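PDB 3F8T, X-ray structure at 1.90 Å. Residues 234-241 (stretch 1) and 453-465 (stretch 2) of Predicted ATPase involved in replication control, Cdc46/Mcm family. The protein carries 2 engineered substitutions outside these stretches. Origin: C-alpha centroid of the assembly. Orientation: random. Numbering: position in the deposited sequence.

Stretch 1 (234-241) GKNSERLH
Stretch 2 (453-465) ESVERLAKAHARM

A single buried carboxylate, that of Glu238, gathers three basic side chains, two of them from the other stretch. Its OE1 accepts a hydrogen bond from Arg464 NH1 at 3.0 Å, near the guanidinium plane, and its OE2 one from Lys460 NZ, also at 3.0 Å; both are salt bridges. Lys235 NZ forms a third within its own stretch, 3.6 Å from Glu238 OE2. The shared negative charge offsets the approach of Lys235 NZ to Lys460 NZ, 3.9 Å apart.

Stretch 2 is helical, with phi/psi near -60/-43 and i to i+4 hydrogen bonds; stretch 1 is irregular, turning where Glu238 N bonds Lys235 O (3.1 Å) and becoming extended from Arg239 (-76/141) to His241. The register is set by Glu238 and Arg457, whose CA atoms lie 5.5 Å apart. Glu238 folds back (m, m, chi3 -77°), whereas Lys460 is stretched (mttt) and Arg464 is bent (m, t, m, chi4 -98°).

Arg457 (m, t, t, chi4 119°) points toward stretch 1, and its NE donates to Ser237 O at 2.8 Å. A water accepts from Lys460 NZ (2.9 Å) and donates to Ser237 O (3.3 Å).

Beyond this polar cluster, Leu240 (mt) packs its CD1 against Leu458 CD2 at 3.6 Å and its CD2 against Arg457 CB at 3.7 Å.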

ATOM      1  N   GLY A 234      -6.515  -4.195  -3.138  1.00 34.26           N
ATOM      2  CA  GLY A 234      -5.705  -5.257  -3.753  1.00 36.35           C
ATOM      3  C   GLY A 234      -6.327  -5.897  -4.984  1.00 37.83           C
ATOM      4  O   GLY A 234      -5.627  -6.174  -5.976  1.00 38.30           O
ATOM      5  N   LYS A 235      -7.638  -6.127  -4.926  1.00 39.23           N
ATOM      6  CA  LYS A 235      -8.399  -6.724  -6.033  1.00 40.95           C
ATOM      7  C   LYS A 235      -8.169  -5.955  -7.343  1.00 40.96           C
ATOM      8  O   LYS A 235      -8.548  -4.791  -7.485  1.00 41.51           O
ATOM      9  CB  LYS A 235      -9.891  -6.812  -5.672  1.00 40.92           C
ATOM     10  CG  LYS A 235     -10.767  -7.602  -6.650  1.00 42.55           C
ATOM     11  CD  LYS A 235     -12.207  -7.735  -6.118  1.00 42.32           C
ATOM     12  CE  LYS A 235     -13.217  -8.065  -7.229  1.00 45.00           C
ATOM     13  NZ  LYS A 235     -14.625  -7.715  -6.826  1.00 44.52           N
ATOM     14  N   ASN A 236      -7.543  -6.644  -8.289  1.00 41.35           N
ATOM     15  CA  ASN A 236      -6.949  -6.049  -9.483  1.00 41.06           C
ATOM     16  C   ASN A 236      -7.874  -5.140 -10.294  1.00 40.31           C
ATOM     17  O   ASN A 236      -7.502  -4.023 -10.676  1.00 40.98           O
ATOM     18  CB  ASN A 236      -6.353  -7.179 -10.351  1.00 41.90           C
ATOM     19  CG  ASN A 236      -6.304  -6.836 -11.832  1.00 42.95           C
ATOM     20  OD1 ASN A 236      -5.709  -5.836 -12.241  1.00 44.33           O
ATOM     21  ND2 ASN A 236      -6.925  -7.684 -12.647  1.00 45.41           N
ATOM     22  N   SER A 237      -9.088  -5.619 -10.524  1.00 38.76           N
ATOM     23  CA  SER A 237     -10.044  -4.955 -11.397  1.00 36.96           C
ATOM     24  C   SER A 237     -10.731  -3.729 -10.768  1.00 35.09           C
ATOM     25  O   SER A 237     -11.567  -3.114 -11.422  1.00 35.62           O
ATOM     26  CB  SER A 237     -11.104  -5.978 -11.815  1.00 37.22           C
ATOM     27  OG  SER A 237     -11.690  -6.558 -10.654  1.00 37.99           O
ATOM     28  N   GLU A 238     -10.369  -3.376  -9.526  1.00 32.49           N
ATOM     29  CA  GLU A 238     -11.064  -2.333  -8.727  1.00 30.19           C
ATOM     30  C   GLU A 238     -10.473  -0.934  -8.841  1.00 27.33           C
ATOM     31  O   GLU A 238     -11.178   0.066  -8.647  1.00 26.18           O
ATOM     32  CB  GLU A 238     -11.013  -2.671  -7.234  1.00 31.11           C
ATOM     33  CG  GLU A 238     -11.592  -4.003  -6.865  1.00 34.50           C
ATOM     34  CD  GLU A 238     -13.072  -4.001  -7.011  1.00 38.39           C
ATOM     35  OE1 GLU A 238     -13.732  -3.440  -6.119  1.00 38.98           O
ATOM     36  OE2 GLU A 238     -13.567  -4.527  -8.036  1.00 41.24           O
ATOM     37  N   ARG A 239      -9.169  -0.884  -9.101  1.00 23.95           N
ATOM     38  CA  ARG A 239      -8.403   0.348  -8.992  1.00 21.52           C
ATOM     39  C   ARG A 239      -8.681   1.276 -10.173  1.00 20.00           C
ATOM     40  O   ARG A 239      -8.794   0.807 -11.311  1.00 19.16           O
ATOM     41  CB  ARG A 239      -6.913   0.003  -8.899  1.00 22.14           C
ATOM     42  CG  ARG A 239      -6.568  -0.753  -7.605  1.00 22.75           C
ATOM     43  CD  ARG A 239      -5.091  -1.067  -7.504  1.00 26.13           C
ATOM     44  NE  ARG A 239      -4.636  -2.005  -8.526  1.00 25.22           N
ATOM     45  CZ  ARG A 239      -4.781  -3.326  -8.453  1.00 28.17           C
ATOM     46  NH1 ARG A 239      -5.388  -3.903  -7.406  1.00 27.41           N
ATOM     47  NH2 ARG A 239      -4.320  -4.074  -9.436  1.00 28.94           N
ATOM     48  N   LEU A 240      -8.772   2.578  -9.892  1.00 17.53           N
ATOM     49  CA  LEU A 240      -9.042   3.593 -10.906  1.00 16.54           C
ATOM     50  C   LEU A 240      -7.786   4.343 -11.283  1.00 15.78           C
ATOM     51  O   LEU A 240      -6.974   4.686 -10.421  1.00 15.61           O
ATOM     52  CB  LEU A 240     -10.096   4.602 -10.425  1.00 16.08           C
ATOM     53  CG  LEU A 240     -11.558   4.136 -10.390  1.00 17.81           C
ATOM     54  CD1 LEU A 240     -12.322   4.877  -9.316  1.00 19.76           C
ATOM     55  CD2 LEU A 240     -12.206   4.345 -11.738  1.00 17.95           C
ATOM     56  N   HIS A 241      -7.648   4.624 -12.577  1.00 15.16           N
ATOM     57  CA  HIS A 241      -6.507   5.379 -13.096  1.00 14.66           C
ATOM     58  C   HIS A 241      -7.006   6.653 -13.744  1.00 15.30           C
ATOM     59  O   HIS A 241      -7.945   6.624 -14.554  1.00 15.97           O
ATOM     60  CB  HIS A 241      -5.714   4.521 -14.081  1.00 14.74           C
ATOM     61  CG  HIS A 241      -5.377   3.157 -13.540  1.00 15.06           C
ATOM     62  ND1 HIS A 241      -4.585   2.982 -12.425  1.00 16.43           N
ATOM     63  CD2 HIS A 241      -5.750   1.917 -13.934  1.00 16.50           C
ATOM     64  CE1 HIS A 241      -4.470   1.690 -12.166  1.00 15.86           C
ATOM     65  NE2 HIS A 241      -5.174   1.021 -13.060  1.00 14.14           N
ATOM     66  N   GLU A 453     -16.662  -0.777 -17.538  1.00 22.96           N
ATOM     67  CA  GLU A 453     -15.743  -1.110 -16.447  1.00 23.33           C
ATOM     68  C   GLU A 453     -15.455   0.095 -15.537  1.00 22.58           C
ATOM     69  O   GLU A 453     -15.474  -0.035 -14.306  1.00 21.92           O
ATOM     70  CB  GLU A 453     -14.464  -1.746 -17.016  1.00 24.06           C
ATOM     71  CG  GLU A 453     -14.741  -3.152 -17.595  1.00 26.85           C
ATOM     72  CD  GLU A 453     -13.790  -3.599 -18.705  1.00 31.82           C
ATOM     73  OE1 GLU A 453     -12.714  -2.989 -18.877  1.00 35.31           O
ATOM     74  OE2 GLU A 453     -14.127  -4.584 -19.412  1.00 33.35           O
ATOM     75  N   SER A 454     -15.229   1.267 -16.126  1.00 21.06           N
ATOM     76  CA  SER A 454     -14.925   2.469 -15.327  1.00 20.84           C
ATOM     77  C   SER A 454     -16.102   2.900 -14.459  1.00 20.99           C
ATOM     78  O   SER A 454     -15.928   3.231 -13.266  1.00 20.05           O
ATOM     79  CB  SER A 454     -14.487   3.627 -16.224  1.00 21.01           C
ATOM     80  OG  SER A 454     -13.305   3.269 -16.920  1.00 20.62           O
ATOM     81  N   VAL A 455     -17.301   2.892 -15.042  1.00 19.39           N
ATOM     82  CA  VAL A 455     -18.491   3.235 -14.260  1.00 19.28           C
ATOM     83  C   VAL A 455     -18.625   2.281 -13.060  1.00 19.00           C
ATOM     84  O   VAL A 455     -18.865   2.727 -11.934  1.00 18.50           O
ATOM     85  CB  VAL A 455     -19.774   3.242 -15.117  1.00 19.32           C
ATOM     86  CG1 VAL A 455     -21.013   3.416 -14.230  1.00 18.75           C
ATOM     87  CG2 VAL A 455     -19.691   4.374 -16.116  1.00 19.84           C
ATOM     88  N   GLU A 456     -18.444   0.985 -13.300  1.00 19.05           N
ATOM     89  CA  GLU A 456     -18.557   0.002 -12.219  1.00 19.54           C
ATOM     90  C   GLU A 456     -17.523   0.242 -11.116  1.00 19.12           C
ATOM     91  O   GLU A 456     -17.863   0.203  -9.938  1.00 18.17           O
ATOM     92  CB  GLU A 456     -18.491  -1.449 -12.751  1.00 20.58           C
ATOM     93  CG  GLU A 456     -18.420  -2.490 -11.634  1.00 23.14           C
ATOM     94  CD  GLU A 456     -19.223  -3.769 -11.895  1.00 26.01           C
ATOM     95  OE1 GLU A 456     -19.887  -3.903 -12.942  1.00 25.69           O
ATOM     96  OE2 GLU A 456     -19.162  -4.657 -11.027  1.00 24.44           O
ATOM     97  N   ARG A 457     -16.272   0.497 -11.503  1.00 18.25           N
ATOM     98  CA  ARG A 457     -15.209   0.819 -10.541  1.00 18.59           C
ATOM     99  C   ARG A 457     -15.510   2.059  -9.731  1.00 17.44           C
ATOM    100  O   ARG A 457     -15.305   2.069  -8.510  1.00 16.79           O
ATOM    101  CB  ARG A 457     -13.880   1.024 -11.259  1.00 18.73           C
ATOM    102  CG  ARG A 457     -13.259  -0.254 -11.756  1.00 22.78           C
ATOM    103  CD  ARG A 457     -11.936   0.047 -12.489  1.00 26.89           C
ATOM    104  NE  ARG A 457     -11.579  -1.088 -13.340  1.00 31.36           N
ATOM    105  CZ  ARG A 457     -11.435  -1.047 -14.662  1.00 33.60           C
ATOM    106  NH1 ARG A 457     -11.574   0.085 -15.342  1.00 32.26           N
ATOM    107  NH2 ARG A 457     -11.129  -2.154 -15.315  1.00 36.28           N
ATOM    108  N   LEU A 458     -15.974   3.112 -10.407  1.00 16.79           N
ATOM    109  CA  LEU A 458     -16.312   4.355  -9.719  1.00 17.17           C
ATOM    110  C   LEU A 458     -17.479   4.172  -8.761  1.00 17.11           C
ATOM    111  O   LEU A 458     -17.510   4.797  -7.687  1.00 17.41           O
ATOM    112  CB  LEU A 458     -16.623   5.469 -10.717  1.00 16.75           C
ATOM    113  CG  LEU A 458     -15.437   6.065 -11.487  1.00 16.44           C
ATOM    114  CD1 LEU A 458     -15.933   6.660 -12.816  1.00 17.89           C
ATOM    115  CD2 LEU A 458     -14.786   7.145 -10.615  1.00 17.10           C
ATOM    116  N   ALA A 459     -18.463   3.365  -9.167  1.00 16.74           N
ATOM    117  CA  ALA A 459     -19.618   3.087  -8.293  1.00 17.58           C
ATOM    118  C   ALA A 459     -19.239   2.287  -7.039  1.00 17.37           C
ATOM    119  O   ALA A 459     -19.751   2.562  -5.949  1.00 17.38           O
ATOM    120  CB  ALA A 459     -20.725   2.386  -9.068  1.00 17.46           C
ATOM    121  N   LYS A 460     -18.363   1.295  -7.202  1.00 17.57           N
ATOM    122  CA  LYS A 460     -17.816   0.546  -6.070  1.00 18.33           C
ATOM    123  C   LYS A 460     -17.054   1.497  -5.126  1.00 18.03           C
ATOM    124  O   LYS A 460     -17.205   1.426  -3.903  1.00 17.11           O
ATOM    125  CB  LYS A 460     -16.904  -0.581  -6.564  1.00 18.31           C
ATOM    126  CG  LYS A 460     -17.655  -1.757  -7.275  1.00 18.95           C
ATOM    127  CD  LYS A 460     -16.652  -2.828  -7.749  1.00 20.21           C
ATOM    128  CE  LYS A 460     -17.340  -4.117  -8.224  1.00 21.28           C
ATOM    129  NZ  LYS A 460     -16.345  -4.986  -8.963  1.00 22.91           N
ATOM    130  N   ALA A 461     -16.231   2.380  -5.698  1.00 17.49           N
ATOM    131  CA  ALA A 461     -15.512   3.369  -4.891  1.00 17.17           C
ATOM    132  C   ALA A 461     -16.452   4.249  -4.079  1.00 17.54           C
ATOM    133  O   ALA A 461     -16.211   4.498  -2.881  1.00 18.24           O
ATOM    134  CB  ALA A 461     -14.584   4.222  -5.768  1.00 17.47           C
ATOM    135  N   HIS A 462     -17.551   4.692  -4.698  1.00 17.51           N
ATOM    136  CA  HIS A 462     -18.502   5.514  -3.973  1.00 17.39           C
ATOM    137  C   HIS A 462     -19.203   4.702  -2.863  1.00 17.88           C
ATOM    138  O   HIS A 462     -19.481   5.228  -1.784  1.00 16.99           O
ATOM    139  CB  HIS A 462     -19.516   6.190  -4.893  1.00 17.26           C
ATOM    140  CG  HIS A 462     -20.416   7.139  -4.164  1.00 18.57           C
ATOM    141  ND1 HIS A 462     -19.965   8.329  -3.633  1.00 19.97           N
ATOM    142  CD2 HIS A 462     -21.721   7.045  -3.820  1.00 17.95           C
ATOM    143  CE1 HIS A 462     -20.962   8.945  -3.020  1.00 18.12           C
ATOM    144  NE2 HIS A 462     -22.038   8.185  -3.116  1.00 21.93           N
ATOM    145  N   ALA A 463     -19.474   3.421  -3.118  1.00 18.00           N
ATOM    146  CA  ALA A 463     -20.064   2.572  -2.072  1.00 18.92           C
ATOM    147  C   ALA A 463     -19.089   2.428  -0.889  1.00 19.00           C
ATOM    148  O   ALA A 463     -19.501   2.493   0.275  1.00 19.80           O
ATOM    149  CB  ALA A 463     -20.483   1.206  -2.638  1.00 18.65           C
ATOM    150  N   ARG A 464     -17.794   2.263  -1.168  1.00 18.91           N
ATOM    151  CA  ARG A 464     -16.795   2.266  -0.076  1.00 20.43           C
ATOM    152  C   ARG A 464     -16.836   3.568   0.730  1.00 20.32           C
ATOM    153  O   ARG A 464     -16.709   3.567   1.966  1.00 19.89           O
ATOM    154  CB  ARG A 464     -15.374   2.011  -0.615  1.00 20.01           C
ATOM    155  CG  ARG A 464     -15.225   0.617  -1.213  1.00 21.87           C
ATOM    156  CD  ARG A 464     -13.776   0.190  -1.479  1.00 22.20           C
ATOM    157  NE  ARG A 464     -13.435   0.616  -2.816  1.00 33.75           N
ATOM    158  CZ  ARG A 464     -13.462  -0.140  -3.895  1.00 30.60           C
ATOM    159  NH1 ARG A 464     -13.745  -1.436  -3.839  1.00 33.64           N
ATOM    160  NH2 ARG A 464     -13.154   0.414  -5.039  1.00 35.49           N
ATOM    161  N   MET A 465     -17.030   4.682   0.020  1.00 21.32           N
ATOM    162  CA  MET A 465     -17.089   6.013   0.627  1.00 22.23           C
ATOM    163  C   MET A 465     -18.287   6.178   1.563  1.00 22.71           C
ATOM    164  O   MET A 465     -18.278   7.049   2.452  1.00 23.15           O
ATOM    165  CB  MET A 465     -17.167   7.054  -0.485  1.00 22.79           C
ATOM    166  CG  MET A 465     -16.671   8.417  -0.135  1.00 24.92           C
ATOM    167  SD  MET A 465     -16.735   9.403  -1.653  1.00 23.43           S
ATOM    168  CE  MET A 465     -15.055   9.377  -2.204  1.00 22.87           C
TER
HETATM  169  O   HOH W   1     -14.723  -3.845 -11.014  1.00 38.15           O